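Local coordinates for protein probable FAD-dependent oxidoreductase PA4991 (Pseudomonas aeruginosa PAO1, PDB 5EZ7) that binds one FAD per subunit and probably acts as an oxidoreductase of the DAO family on a physiological substrate that is still unknown, at residues A286-I289 with A290-R293. Sequence-based numbering, arbitrary orientation.
Sequences AAQI and AEAR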
ATOM      1  N   ALA A 286      -8.329  25.031  -0.277  1.00 35.70           N
ATOM      2  CA  ALA A 286      -9.081  25.772  -1.268  1.00 35.81           C
ATOM      3  C   ALA A 286      -8.290  26.059  -2.538  1.00 34.86           C
ATOM      4  O   ALA A 286      -8.804  25.885  -3.622  1.00 34.86           O
ATOM      5  CB  ALA A 286      -9.614  27.071  -0.670  1.00 37.56           C
ATOM      6  N   ALA A 287      -7.061  26.533  -2.391  1.00 34.75           N
ATOM      7  CA  ALA A 287      -6.146  26.673  -3.527  1.00 34.53           C
ATOM      8  C   ALA A 287      -5.916  25.328  -4.249  1.00 33.70           C
ATOM      9  O   ALA A 287      -5.910  25.273  -5.476  1.00 33.29           O
ATOM     10  CB  ALA A 287      -4.820  27.273  -3.064  1.00 35.03           C
ATOM     11  N   GLN A 288      -5.766  24.243  -3.485  1.00 33.26           N
ATOM     12  CA  GLN A 288      -5.568  22.913  -4.096  1.00 32.89           C
ATOM     13  C   GLN A 288      -6.804  22.397  -4.824  1.00 32.34           C
ATOM     14  O   GLN A 288      -6.692  21.855  -5.927  1.00 31.91           O
ATOM     15  CB  GLN A 288      -5.067  21.893  -3.065  1.00 32.05           C
ATOM     16  CG  GLN A 288      -4.804  20.501  -3.626  1.00 31.41           C
ATOM     17  CD  GLN A 288      -3.619  20.424  -4.578  1.00 31.77           C
ATOM     18  OE1 GLN A 288      -3.231  21.403  -5.225  1.00 32.60           O
ATOM     19  NE2 GLN A 288      -3.037  19.247  -4.663  1.00 31.45           N
ATOM     20  N   ILE A 289      -7.972  22.585  -4.209  1.00 33.01           N
ATOM     21  CA  ILE A 289      -9.251  22.327  -4.867  1.00 32.59           C
ATOM     22  C   ILE A 289      -9.401  23.175  -6.108  1.00 32.78           C
ATOM     23  O   ILE A 289      -9.711  22.655  -7.150  1.00 32.57           O
ATOM     24  CB  ILE A 289     -10.434  22.529  -3.903  1.00 33.48           C
ATOM     25  CG1 ILE A 289     -10.505  21.298  -2.969  1.00 33.12           C
ATOM     26  CG2 ILE A 289     -11.772  22.740  -4.636  1.00 33.28           C
ATOM     27  CD1 ILE A 289     -11.250  21.578  -1.662  1.00 33.94           C
ATOM     28  N   ALA A 290      -9.154  24.466  -6.000  1.00 33.99           N
ATOM     29  CA  ALA A 290      -9.321  25.357  -7.146  1.00 35.35           C
ATOM     30  C   ALA A 290      -8.413  24.951  -8.317  1.00 35.79           C
ATOM     31  O   ALA A 290      -8.851  24.986  -9.465  1.00 36.17           O
ATOM     32  CB  ALA A 290      -9.083  26.804  -6.754  1.00 36.37           C
ATOM     33  N   GLU A 291      -7.179  24.546  -8.010  1.00 36.03           N
ATOM     34  CA  GLU A 291      -6.224  24.027  -9.013  1.00 37.02           C
ATOM     35  C   GLU A 291      -6.759  22.743  -9.701  1.00 34.96           C
ATOM     36  O   GLU A 291      -6.754  22.592 -10.942  1.00 35.28           O
ATOM     37  CB  GLU A 291      -4.874  23.752  -8.336  1.00 37.97           C
ATOM     38  CG  GLU A 291      -3.769  23.238  -9.240  1.00 40.02           C
ATOM     39  CD  GLU A 291      -3.355  24.235 -10.334  1.00 44.01           C
ATOM     40  OE1 GLU A 291      -3.401  25.465 -10.118  1.00 45.95           O
ATOM     41  OE2 GLU A 291      -2.993  23.794 -11.443  1.00 47.21           O
ATOM     42  N   ALA A 292      -7.248  21.841  -8.881  1.00 33.31           N
ATOM     43  CA  ALA A 292      -7.934  20.664  -9.367  1.00 32.80           C
ATOM     44  C   ALA A 292      -9.119  20.985 -10.280  1.00 33.33           C
ATOM     45  O   ALA A 292      -9.270  20.301 -11.288  1.00 32.68           O
ATOM     46  CB  ALA A 292      -8.407  19.801  -8.209  1.00 31.85           C
ATOM     47  N   ARG A 293      -9.933  22.007  -9.969  1.00 34.27           N
ATOM     48  CA  ARG A 293     -11.084  22.349 -10.861  1.00 35.62           C
ATOM     49  C   ARG A 293     -10.643  22.858 -12.201  1.00 35.72           C
ATOM     50  O   ARG A 293     -11.247  22.515 -13.196  1.00 35.33           O
ATOM     51  CB  ARG A 293     -11.985  23.454 -10.342  1.00 37.76           C
ATOM     52  CG  ARG A 293     -12.819  23.133  -9.145  1.00 38.94           C
ATOM     53  CD  ARG A 293     -13.657  24.360  -8.822  1.00 40.83           C
ATOM     54  NE  ARG A 293     -14.281  24.211  -7.516  1.00 42.01           N
ATOM     55  CZ  ARG A 293     -15.481  23.669  -7.292  1.00 43.69           C
ATOM     56  NH1 ARG A 293     -16.245  23.216  -8.309  1.00 44.31           N
ATOM     57  NH2 ARG A 293     -15.942  23.579  -6.029  1.00 43.77           N
TER
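Ile-289 and Arg-293, one turn apart on the alpha-helix 285-299, illustrate how i to i+4 neighbours share a helix face; the helix lies against strands 224-236 and 309-320 of the large mixed sheet. Their side chains run side by side and point the same way, CG2 of Ile-289 meeting NE of Arg-293 at 4.1 Å, oblique to the guanidinium. With CG anti to the carbonyl carbon (chi1 -69°) and the chain extended from CG to NE, Arg-293 reaches alongside Ile-289; the guanidinium also makes a cation-pi contact with Trp-310 of strand 309-320, on which Ile-289 and Ala-292 pack as well.

The backbone supplies four successive i to i+4 hydrogen bonds. Ala-290 N donates to Ala-286 O at 2.8 Å, Glu-291 N to Ala-287 O at 2.9 Å, and Ala-292 N to Gln-288 O at 3.0 Å, each donor standing somewhat off the carbonyl plane.

Polar side chains turn to other partners. The amide of buried Gln-288 is satisfied at both ends, OE1 by Arg-283 NE and NE2 by the carbonyl oxygens of Ile-275 and of His-230, the latter on strand 224-236. Glu-291 OE1 forms a salt bridge with Arg-294 NH1 of the same helix. The fourth backbone bond, Arg-293 N to Ile-289 O at 2.9 Å, approaches nearly in line with the carbonyl, at a C=O...N angle of 163°.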